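RNA-binding protein RMD9, mitochondrial (Saccharomyces cerevisiae S288C, PDB 7A9X) binds a dodecamer motif in the 3'-UTR of mitochondrial mRNAs and takes part in their processing or stability. Local coordinates at residues 332-336 and 337-341; 323-326 and 327-331; 369-372 and 373-377; 294-297 and 298-301. All coordinates share one frame; numbering follows the deposited sequence.

Interaction 1: 332-336 and 337-341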
loop_
_atom_site.group_PDB
_atom_site.type_symbol
_atom_site.label_atom_id
_atom_site.label_comp_id
_atom_site.label_asym_id
_atom_site.label_seq_id
_atom_site.Cartn_x
_atom_site.Cartn_y
_atom_site.Cartn_z
ATOM N N LYS A 332 -11.354 12.726 -11.686
ATOM C CA LYS A 332 -11.601 12.171 -13.014
ATOM C C LYS A 332 -12.938 12.630 -13.583
ATOM O O LYS A 332 -13.049 12.857 -14.793
ATOM C CB LYS A 332 -11.542 10.644 -12.968
ATOM C CG LYS A 332 -10.169 10.094 -12.623
ATOM C CD LYS A 332 -10.233 8.618 -12.273
ATOM C CE LYS A 332 -8.906 8.133 -11.711
ATOM N NZ LYS A 332 -8.988 6.734 -11.207
ATOM N N ALA A 333 -13.953 12.790 -12.736
ATOM C CA ALA A 333 -15.295 13.073 -13.224
ATOM C C ALA A 333 -15.611 14.559 -13.314
ATOM O O ALA A 333 -16.358 14.970 -14.212
ATOM C CB ALA A 333 -16.332 12.391 -12.332
ATOM N N GLN A 334 -15.063 15.375 -12.415
ATOM C CA GLN A 334 -15.446 16.774 -12.314
ATOM C C GLN A 334 -14.346 17.759 -12.675
ATOM O O GLN A 334 -14.667 18.899 -13.028
ATOM C CB GLN A 334 -15.936 17.094 -10.892
ATOM C CG GLN A 334 -17.181 16.329 -10.483
ATOM C CD GLN A 334 -17.653 16.706 -9.097
ATOM O OE1 GLN A 334 -16.947 17.392 -8.358
ATOM N NE2 GLN A 334 -18.852 16.265 -8.734
ATOM N N ASN A 335 -13.073 17.365 -12.591
ATOM C CA ASN A 335 -11.947 18.264 -12.858
ATOM C C ASN A 335 -12.003 19.501 -11.962
ATOM O O ASN A 335 -11.514 20.574 -12.322
ATOM C CB ASN A 335 -11.901 18.657 -14.340
ATOM C CG ASN A 335 -10.583 19.285 -14.741
ATOM O OD1 ASN A 335 -9.542 18.629 -14.733
ATOM N ND2 ASN A 335 -10.624 20.561 -15.109
ATOM N N ASP A 336 -12.603 19.356 -10.786
ATOM C CA ASP A 336 -12.832 20.457 -9.854
ATOM C C ASP A 336 -11.835 20.312 -8.708
ATOM O O ASP A 336 -12.038 19.505 -7.796
ATOM C CB ASP A 336 -14.277 20.442 -9.359
ATOM C CG ASP A 336 -14.587 21.577 -8.400
ATOM O OD1 ASP A 336 -13.704 22.430 -8.166
ATOM O OD2 ASP A 336 -15.722 21.616 -7.880
ATOM N N PHE A 337 -10.762 21.106 -8.751
ATOM C CA PHE A 337 -9.741 21.003 -7.716
ATOM C C PHE A 337 -10.268 21.469 -6.365
ATOM O O PHE A 337 -9.894 20.913 -5.325
ATOM C CB PHE A 337 -8.501 21.807 -8.099
ATOM C CG PHE A 337 -7.466 21.846 -7.016
ATOM C CD1 PHE A 337 -6.645 20.752 -6.789
ATOM C CD2 PHE A 337 -7.331 22.962 -6.206
ATOM C CE1 PHE A 337 -5.699 20.776 -5.785
ATOM C CE2 PHE A 337 -6.388 22.993 -5.199
ATOM C CZ PHE A 337 -5.569 21.898 -4.988
ATOM N N ASP A 338 -11.122 22.494 -6.357
ATOM C CA ASP A 338 -11.683 22.965 -5.095
ATOM C C ASP A 338 -12.485 21.871 -4.404
ATOM O O ASP A 338 -12.440 21.744 -3.176
ATOM C CB ASP A 338 -12.547 24.206 -5.326
ATOM C CG ASP A 338 -11.731 25.484 -5.349
ATOM O OD1 ASP A 338 -10.668 25.523 -4.692
ATOM O OD2 ASP A 338 -12.150 26.449 -6.020
ATOM N N HIS A 339 -13.219 21.064 -5.176
ATOM C CA HIS A 339 -13.942 19.946 -4.578
ATOM C C HIS A 339 -12.976 18.924 -3.992
ATOM O O HIS A 339 -13.199 18.410 -2.891
ATOM C CB HIS A 339 -14.859 19.296 -5.612
ATOM C CG HIS A 339 -15.892 18.391 -5.014
ATOM N ND1 HIS A 339 -16.754 17.633 -5.779
ATOM C CD2 HIS A 339 -16.208 18.130 -3.724
ATOM C CE1 HIS A 339 -17.552 16.943 -4.985
ATOM N NE2 HIS A 339 -17.242 17.227 -3.734
ATOM N N VAL A 340 -11.898 18.618 -4.718
ATOM C CA VAL A 340 -10.858 17.743 -4.188
ATOM C C VAL A 340 -10.206 18.372 -2.964
ATOM O O VAL A 340 -9.915 17.686 -1.976
ATOM C CB VAL A 340 -9.823 17.435 -5.286
ATOM C CG1 VAL A 340 -8.641 16.663 -4.717
ATOM C CG2 VAL A 340 -10.466 16.659 -6.420
ATOM N N TYR A 341 -9.978 19.686 -3.005
ATOM C CA TYR A 341 -9.317 20.368 -1.898
ATOM C C TYR A 341 -10.201 20.400 -0.656
ATOM O O TYR A 341 -9.706 20.269 0.469
ATOM C CB TYR A 341 -8.923 21.782 -2.328
ATOM C CG TYR A 341 -8.192 22.584 -1.276
ATOM C CD1 TYR A 341 -7.007 22.123 -0.718
ATOM C CD2 TYR A 341 -8.675 23.813 -0.857
ATOM C CE1 TYR A 341 -6.333 22.859 0.239
ATOM C CE2 TYR A 341 -8.008 24.557 0.097
ATOM C CZ TYR A 341 -6.838 24.077 0.641
ATOM O OH TYR A 341 -6.173 24.818 1.593
#

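Interaction 2: 323-326 and 327-331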
loop_
_atom_site.group_PDB
_atom_site.type_symbol
_atom_site.label_atom_id
_atom_site.label_comp_id
_atom_site.label_asym_id
_atom_site.label_seq_id
_atom_site.Cartn_x
_atom_site.Cartn_y
_atom_site.Cartn_z
ATOM N N VAL A 323 -10.687 7.018 0.954
ATOM C CA VAL A 323 -10.643 8.455 0.700
ATOM C C VAL A 323 -9.891 8.748 -0.593
ATOM O O VAL A 323 -10.328 9.576 -1.405
ATOM C CB VAL A 323 -10.018 9.184 1.903
ATOM C CG1 VAL A 323 -9.992 10.681 1.667
ATOM C CG2 VAL A 323 -10.792 8.857 3.165
ATOM N N ASN A 324 -8.757 8.075 -0.809
ATOM C CA ASN A 324 -7.977 8.291 -2.026
ATOM C C ASN A 324 -8.794 7.977 -3.272
ATOM O O ASN A 324 -8.762 8.732 -4.252
ATOM C CB ASN A 324 -6.708 7.436 -2.002
ATOM C CG ASN A 324 -5.733 7.863 -0.926
ATOM O OD1 ASN A 324 -5.740 9.014 -0.484
ATOM N ND2 ASN A 324 -4.879 6.937 -0.504
ATOM N N SER A 325 -9.526 6.861 -3.257
ATOM C CA SER A 325 -10.363 6.509 -4.399
ATOM C C SER A 325 -11.459 7.545 -4.616
ATOM O O SER A 325 -11.791 7.876 -5.761
ATOM C CB SER A 325 -10.968 5.121 -4.195
ATOM O OG SER A 325 -11.903 4.817 -5.216
ATOM N N PHE A 326 -12.030 8.067 -3.528
ATOM C CA PHE A 326 -13.053 9.101 -3.639
ATOM C C PHE A 326 -12.478 10.383 -4.230
ATOM O O PHE A 326 -13.097 11.003 -5.105
ATOM C CB PHE A 326 -13.669 9.352 -2.261
ATOM C CG PHE A 326 -14.737 10.406 -2.242
ATOM C CD1 PHE A 326 -15.743 10.418 -3.195
ATOM C CD2 PHE A 326 -14.752 11.368 -1.244
ATOM C CE1 PHE A 326 -16.732 11.387 -3.167
ATOM C CE2 PHE A 326 -15.739 12.337 -1.208
ATOM C CZ PHE A 326 -16.732 12.345 -2.171
ATOM N N LEU A 327 -11.290 10.791 -3.773
ATOM C CA LEU A 327 -10.638 11.968 -4.337
ATOM C C LEU A 327 -10.336 11.780 -5.818
ATOM O O LEU A 327 -10.493 12.711 -6.615
ATOM C CB LEU A 327 -9.349 12.269 -3.572
ATOM C CG LEU A 327 -9.483 12.776 -2.138
ATOM C CD1 LEU A 327 -8.119 12.825 -1.474
ATOM C CD2 LEU A 327 -10.135 14.149 -2.130
ATOM N N GLN A 328 -9.897 10.582 -6.204
ATOM C CA GLN A 328 -9.551 10.339 -7.600
ATOM C C GLN A 328 -10.790 10.339 -8.486
ATOM O O GLN A 328 -10.741 10.818 -9.625
ATOM C CB GLN A 328 -8.787 9.021 -7.724
ATOM C CG GLN A 328 -7.375 9.087 -7.156
ATOM C CD GLN A 328 -6.704 7.729 -7.073
ATOM O OE1 GLN A 328 -7.352 6.691 -7.207
ATOM N NE2 GLN A 328 -5.395 7.731 -6.849
ATOM N N ASN A 329 -11.911 9.817 -7.978
ATOM C CA ASN A 329 -13.145 9.813 -8.756
ATOM C C ASN A 329 -13.670 11.227 -8.973
ATOM O O ASN A 329 -14.200 11.539 -10.046
ATOM C CB ASN A 329 -14.199 8.950 -8.065
ATOM C CG ASN A 329 -13.873 7.476 -8.131
ATOM O OD1 ASN A 329 -13.141 7.031 -9.016
ATOM N ND2 ASN A 329 -14.420 6.706 -7.197
ATOM N N ILE A 330 -13.543 12.089 -7.963
ATOM C CA ILE A 330 -13.942 13.485 -8.120
ATOM C C ILE A 330 -13.093 14.164 -9.186
ATOM O O ILE A 330 -13.605 14.907 -10.033
ATOM C CB ILE A 330 -13.846 14.224 -6.771
ATOM C CG1 ILE A 330 -14.844 13.649 -5.765
ATOM C CG2 ILE A 330 -14.068 15.719 -6.959
ATOM C CD1 ILE A 330 -14.710 14.250 -4.382
ATOM N N TRP A 331 -11.782 13.916 -9.165
ATOM C CA TRP A 331 -10.889 14.552 -10.127
ATOM C C TRP A 331 -11.136 14.034 -11.539
ATOM O O TRP A 331 -11.138 14.813 -12.501
ATOM C CB TRP A 331 -9.437 14.329 -9.708
ATOM C CG TRP A 331 -8.425 15.024 -10.573
ATOM C CD1 TRP A 331 -7.418 14.441 -11.288
ATOM C CD2 TRP A 331 -8.324 16.432 -10.814
ATOM N NE1 TRP A 331 -6.694 15.401 -11.955
ATOM C CE2 TRP A 331 -7.231 16.632 -11.681
ATOM C CE3 TRP A 331 -9.049 17.546 -10.375
ATOM C CZ2 TRP A 331 -6.847 17.897 -12.119
ATOM C CZ3 TRP A 331 -8.666 18.802 -10.813
ATOM C CH2 TRP A 331 -7.576 18.967 -11.676
#

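Interaction 3: 369-372 and 373-377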
loop_
_atom_site.group_PDB
_atom_site.type_symbol
_atom_site.label_atom_id
_atom_site.label_comp_id
_atom_site.label_asym_id
_atom_site.label_seq_id
_atom_site.Cartn_x
_atom_site.Cartn_y
_atom_site.Cartn_z
ATOM N N THR A 369 -0.552 14.855 -5.999
ATOM C CA THR A 369 -0.549 14.397 -7.383
ATOM C C THR A 369 -1.626 15.118 -8.183
ATOM O O THR A 369 -1.379 15.584 -9.301
ATOM C CB THR A 369 -0.750 12.881 -7.437
ATOM O OG1 THR A 369 0.315 12.235 -6.728
ATOM C CG2 THR A 369 -0.763 12.388 -8.872
ATOM N N ILE A 370 -2.822 15.240 -7.605
ATOM C CA ILE A 370 -3.888 16.007 -8.242
ATOM C C ILE A 370 -3.530 17.489 -8.282
ATOM O O ILE A 370 -3.813 18.179 -9.268
ATOM C CB ILE A 370 -5.221 15.754 -7.513
ATOM C CG1 ILE A 370 -5.590 14.270 -7.597
ATOM C CG2 ILE A 370 -6.327 16.624 -8.092
ATOM C CD1 ILE A 370 -6.739 13.867 -6.695
ATOM N N PHE A 371 -2.892 18.000 -7.224
ATOM C CA PHE A 371 -2.530 19.415 -7.185
ATOM C C PHE A 371 -1.640 19.788 -8.365
ATOM O O PHE A 371 -1.958 20.697 -9.141
ATOM C CB PHE A 371 -1.833 19.758 -5.866
ATOM C CG PHE A 371 -1.383 21.195 -5.777
ATOM C CD1 PHE A 371 -0.131 21.582 -6.237
ATOM C CD2 PHE A 371 -2.219 22.162 -5.246
ATOM C CE1 PHE A 371 0.275 22.907 -6.165
ATOM C CE2 PHE A 371 -1.818 23.486 -5.168
ATOM C CZ PHE A 371 -0.573 23.859 -5.629
ATOM N N PHE A 372 -0.511 19.094 -8.514
ATOM C CA PHE A 372 0.451 19.470 -9.540
ATOM C C PHE A 372 0.020 19.060 -10.943
ATOM O O PHE A 372 0.634 19.514 -11.914
ATOM C CB PHE A 372 1.825 18.898 -9.193
ATOM C CG PHE A 372 2.476 19.585 -8.022
ATOM C CD1 PHE A 372 3.194 20.755 -8.201
ATOM C CD2 PHE A 372 2.349 19.075 -6.740
ATOM C CE1 PHE A 372 3.782 21.397 -7.128
ATOM C CE2 PHE A 372 2.938 19.710 -5.665
ATOM C CZ PHE A 372 3.657 20.874 -5.859
ATOM N N GLU A 373 -1.013 18.229 -11.081
ATOM C CA GLU A 373 -1.634 18.077 -12.391
ATOM C C GLU A 373 -2.498 19.287 -12.720
ATOM O O GLU A 373 -2.525 19.743 -13.868
ATOM C CB GLU A 373 -2.467 16.797 -12.451
ATOM C CG GLU A 373 -1.645 15.524 -12.472
ATOM C CD GLU A 373 -2.503 14.288 -12.624
ATOM O OE1 GLU A 373 -3.719 14.437 -12.866
ATOM O OE2 GLU A 373 -1.961 13.170 -12.502
ATOM N N ASN A 374 -3.193 19.823 -11.717
ATOM C CA ASN A 374 -4.029 20.999 -11.928
ATOM C C ASN A 374 -3.180 22.231 -12.225
ATOM O O ASN A 374 -3.461 22.979 -13.168
ATOM C CB ASN A 374 -4.915 21.225 -10.702
ATOM C CG ASN A 374 -5.907 22.353 -10.898
ATOM O OD1 ASN A 374 -6.875 22.214 -11.643
ATOM N ND2 ASN A 374 -5.677 23.474 -10.221
ATOM N N TYR A 375 -2.127 22.452 -11.439
ATOM C CA TYR A 375 -1.249 23.607 -11.612
ATOM C C TYR A 375 -0.010 23.272 -12.434
ATOM O O TYR A 375 1.069 23.823 -12.199
ATOM C CB TYR A 375 -0.862 24.177 -10.251
ATOM C CG TYR A 375 -2.015 24.844 -9.534
ATOM C CD1 TYR A 375 -2.467 26.101 -9.928
ATOM C CD2 TYR A 375 -2.656 24.215 -8.473
ATOM C CE1 TYR A 375 -3.521 26.716 -9.281
ATOM C CE2 TYR A 375 -3.712 24.822 -7.819
ATOM C CZ TYR A 375 -4.141 26.073 -8.228
ATOM O OH TYR A 375 -5.192 26.683 -7.583
ATOM N N ILE A 376 -0.154 22.379 -13.417
ATOM C CA ILE A 376 0.987 21.935 -14.216
ATOM C C ILE A 376 1.607 23.096 -14.984
ATOM O O ILE A 376 2.827 23.133 -15.191
ATOM C CB ILE A 376 0.553 20.792 -15.160
ATOM C CG1 ILE A 376 1.738 20.279 -15.982
ATOM C CG2 ILE A 376 -0.580 21.240 -16.079
ATOM C CD1 ILE A 376 1.399 19.121 -16.885
ATOM N N ASN A 377 0.796 24.068 -15.400
ATOM C CA ASN A 377 1.268 25.199 -16.189
ATOM C C ASN A 377 1.077 26.520 -15.450
ATOM O O ASN A 377 0.878 27.563 -16.077
ATOM C CB ASN A 377 0.563 25.237 -17.544
ATOM C CG ASN A 377 0.856 24.011 -18.389
ATOM O OD1 ASN A 377 2.000 23.560 -18.469
ATOM N ND2 ASN A 377 -0.178 23.459 -19.017
#

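Interaction 4: 294-297 and 298-301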
loop_
_atom_site.group_PDB
_atom_site.type_symbol
_atom_site.label_atom_id
_atom_site.label_comp_id
_atom_site.label_asym_id
_atom_site.label_seq_id
_atom_site.Cartn_x
_atom_site.Cartn_y
_atom_site.Cartn_z
ATOM N N SER A 294 -18.844 4.315 -5.393
ATOM C CA SER A 294 -20.008 4.887 -6.058
ATOM C C SER A 294 -19.559 5.919 -7.084
ATOM O O SER A 294 -18.882 6.895 -6.740
ATOM C CB SER A 294 -20.957 5.520 -5.042
ATOM O OG SER A 294 -21.422 4.560 -4.108
ATOM N N LYS A 295 -19.929 5.696 -8.348
ATOM C CA LYS A 295 -19.660 6.688 -9.377
ATOM C C LYS A 295 -20.512 7.936 -9.194
ATOM O O LYS A 295 -20.139 9.002 -9.696
ATOM C CB LYS A 295 -19.883 6.086 -10.768
ATOM C CG LYS A 295 -18.614 5.980 -11.599
ATOM C CD LYS A 295 -17.511 5.272 -10.829
ATOM C CE LYS A 295 -16.220 5.231 -11.629
ATOM N NZ LYS A 295 -15.155 4.466 -10.920
ATOM N N ASN A 296 -21.644 7.832 -8.500
ATOM C CA ASN A 296 -22.442 9.005 -8.151
ATOM C C ASN A 296 -21.762 9.705 -6.983
ATOM O O ASN A 296 -21.848 9.261 -5.835
ATOM C CB ASN A 296 -23.873 8.612 -7.810
ATOM C CG ASN A 296 -24.689 9.790 -7.310
ATOM O OD1 ASN A 296 -25.404 9.689 -6.319
ATOM N ND2 ASN A 296 -24.576 10.922 -7.998
ATOM N N LEU A 297 -21.073 10.807 -7.282
ATOM C CA LEU A 297 -20.271 11.488 -6.274
ATOM C C LEU A 297 -21.131 12.120 -5.188
ATOM O O LEU A 297 -20.655 12.319 -4.064
ATOM C CB LEU A 297 -19.397 12.546 -6.944
ATOM C CG LEU A 297 -18.342 11.986 -7.898
ATOM C CD1 LEU A 297 -17.618 13.106 -8.625
ATOM C CD2 LEU A 297 -17.358 11.117 -7.133
ATOM N N THR A 298 -22.387 12.448 -5.495
ATOM C CA THR A 298 -23.259 13.033 -4.481
ATOM C C THR A 298 -23.619 12.012 -3.408
ATOM O O THR A 298 -23.695 12.350 -2.221
ATOM C CB THR A 298 -24.520 13.596 -5.133
ATOM O OG1 THR A 298 -25.147 12.574 -5.918
ATOM C CG2 THR A 298 -24.178 14.780 -6.032
ATOM N N LEU A 299 -23.847 10.758 -3.806
ATOM C CA LEU A 299 -24.086 9.701 -2.828
ATOM C C LEU A 299 -22.810 9.357 -2.069
ATOM O O LEU A 299 -22.855 9.060 -0.869
ATOM C CB LEU A 299 -24.647 8.463 -3.525
ATOM C CG LEU A 299 -24.893 7.223 -2.668
ATOM C CD1 LEU A 299 -25.874 7.527 -1.551
ATOM C CD2 LEU A 299 -25.404 6.090 -3.534
ATOM N N ALA A 300 -21.666 9.393 -2.752
ATOM C CA ALA A 300 -20.403 9.092 -2.088
ATOM C C ALA A 300 -20.072 10.141 -1.034
ATOM O O ALA A 300 -19.599 9.802 0.059
ATOM C CB ALA A 300 -19.284 8.993 -3.123
ATOM N N GLU A 301 -20.319 11.418 -1.337
ATOM C CA GLU A 301 -19.987 12.472 -0.385
ATOM C C GLU A 301 -20.917 12.459 0.822
ATOM O O GLU A 301 -20.487 12.795 1.932
ATOM C CB GLU A 301 -20.018 13.842 -1.067
ATOM C CG GLU A 301 -19.734 15.001 -0.123
ATOM C CD GLU A 301 -19.108 16.185 -0.826
ATOM O OE1 GLU A 301 -18.734 16.051 -2.009
ATOM O OE2 GLU A 301 -18.989 17.252 -0.191
#

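Interaction 1: 332-336 and 337-341
Gln334 and His339 meet because their first torsions swing them together: His339 CG stands anti to its backbone N (chi1 -165°), while the extended Gln334 chain leaves from a CG tucked beside its own N (chi1 -63°). Their bond, His339 ND1 to Gln334 OE1, is 2.6 Å long and nearly straight, at 172°. The oxygen reaches the edge of the imidazole practically in its plane, whereas the ND1-H arrives somewhat tilted from the plane of the amide. His339 NE2 is hydrogen-bonded to Glu301 OE1, so the ring is held at both nitrogens and its rotation is fixed; two acceptors, one a carboxylate, would probably favour the doubly protonated form. A phenylalanine in its place would probably leave both Gln334 OE1 and the Glu301 carboxylate without their mate. Asp336 approaches at about a right angle to the histidine. Its OD1 takes a weak bond of 3.3 Å from His339 N, and OD2 rests 3.4 Å from His339 CB. The carbonyl Asp336 O accepts Val340 N at 3.2 Å, the first regular bond of the new helix, with Val340 CG2 alongside that oxygen at 3.5 Å. The carboxylate of Asp336 would be expected to suit the positive end of the helix dipole. The chain leaves helix 320-334 through Asn335, whose phi is positive, and Asp336 then acts as the N-cap of helix 337-351. This tight turn joins the two helices of the helical hairpin that builds pentatricopeptide repeats, here assigned to PPR5.

Interaction 2: 323-326 and 327-331
Phe326 and Ile330, one helical turn apart, make the main side-chain contact, while the backbone between 323-326 and 327-331 carries an unbroken run of helical hydrogen bonds. Four i to i+4 bonds belong to that run, from Leu327 N on Val323 O, the shortest at 2.8 Å, through those given by Gln328 N and Asn329 N, to Ile330 N on Phe326 O. The packing is of CH-pi type. Ile330 CD1 lies over one face of the Phe326 ring, 3.8 Å from its centroid and shifted toward the rim near CZ. A chi1 of 180° carries the Phe326 ring away from its own N and along the helix toward the isoleucine. A looser apolar contact joins Val323 CG1 and Leu327 CD1 at 4.2 Å. Among polar groups, Ser325 OG and Asn329 ND2 stand 3.7 Å apart and both turn to Gly292 O, the asparagine bond being weak. Helix 320-334 thus sits between neighbours of several repeats: Phe326 and Ile330 pack on helix 297-308, Phe326 and Leu327 reach Ile343 of helix 337-351, and Val323 and Trp331 face helix 357-374.

Interaction 3: 369-372 and 373-377
Glu373 begins the second segment by laying its CG against Thr369 O at 3.2 Å, the two side chains running side by side and pointing the same way. Its backbone N donates to Thr369 O at 3.2 Å and more weakly to Ile370 O, while its OE1 is hydrogen-bonded to Trp331 NE1. Asn374 follows with N bonded to Ile370 O at 3.0 Å; its ND2 lies over one face of the Tyr375 ring. Tyr375 closes the last regular turn, its N reaching Phe371 O at 2.9 Å. With CG beside its own N (chi1 -70°), the tyrosine ring turns back over the phenylalanine, and CD2 comes to one face of the Phe371 ring, 3.5 Å from Phe371 CE2. The planes meet at 41° with centroids 4.8 Å apart, so the pair is oblique. Phe371 also packs on Leu386 and Ile389 of helix 379-396. Replacing it by alanine removes the ring under Tyr375 and is likely to open a gap there and leave the tyrosine ring freer to turn. Ile376 sets its CB 3.5 Å from Phe372 O as the chain leaves the helix. The chemistry at this end of helix 357-374 is therefore divided: backbone amides up to Tyr375 carry the helical hydrogen bonds, which stop there, while aromatic carbon holds the departing chain against Phe371.

Interaction 4: 294-297 and 298-301
Asn296 reaches across to Thr298 and Leu299 at the start of helix 297-308. From CB, the side chain leads to CG, which a chi1 of 174° throws away from its own N and forward over the first helical turn, 3.1 Å from Thr298 OG1. At the tip the amide divides its work. OD1 accepts Leu299 N at 3.1 Å; the N-H points toward it at a bent 136°, and the donor sits well above the carbonyl plane, away from the usual lone-pair directions. The same oxygen lies 3.1 Å from Leu299 CB. ND2 gives a weak bond to Thr298 OG1 at 2.7 Å; the orientation of the amide rests rather on Leu299 N, which needs an acceptor at OD1. Behind the side chain, Asn296 O accepts Ala300 N at 3.1 Å, and Leu297 O accepts Glu301 N at 2.9 Å, starting the regular helical pattern. Asn296 N, for its part, is hydrogen-bonded to the hydroxyl of Tyr261, tying the cap to helix 261-270. Ser294 adds a looser contact, its CB 4.3 Å from Ala300 CB. An asparagine accepting the backbone N-H three residues ahead is a classical N-cap; here it starts the second helix of the hairpin assigned to the repeat PPR4.

Overall arrangement
From the N terminus the contacts run as interaction 4, 2, 1 and 3, all local and in series, with none nesting or crossing. Interaction 4 turns the loop after helix 281-292 into helix 297-308. Interaction 2 lies within helix 320-334, interaction 1 closes the short turn into helix 337-351, and interaction 3 ends helix 357-374. Side chains join these neighbours into one stack of helices: Phe326 rests on Ala300, Leu297 meets Gln334, Trp331 packs on Ile370, and Phe337 on Phe371. Interactions 3 and 4 do not touch, their nearest atoms about 11 Å apart. Together they tie PPR4, PPR5 and PPR6 of the helical-repeat array.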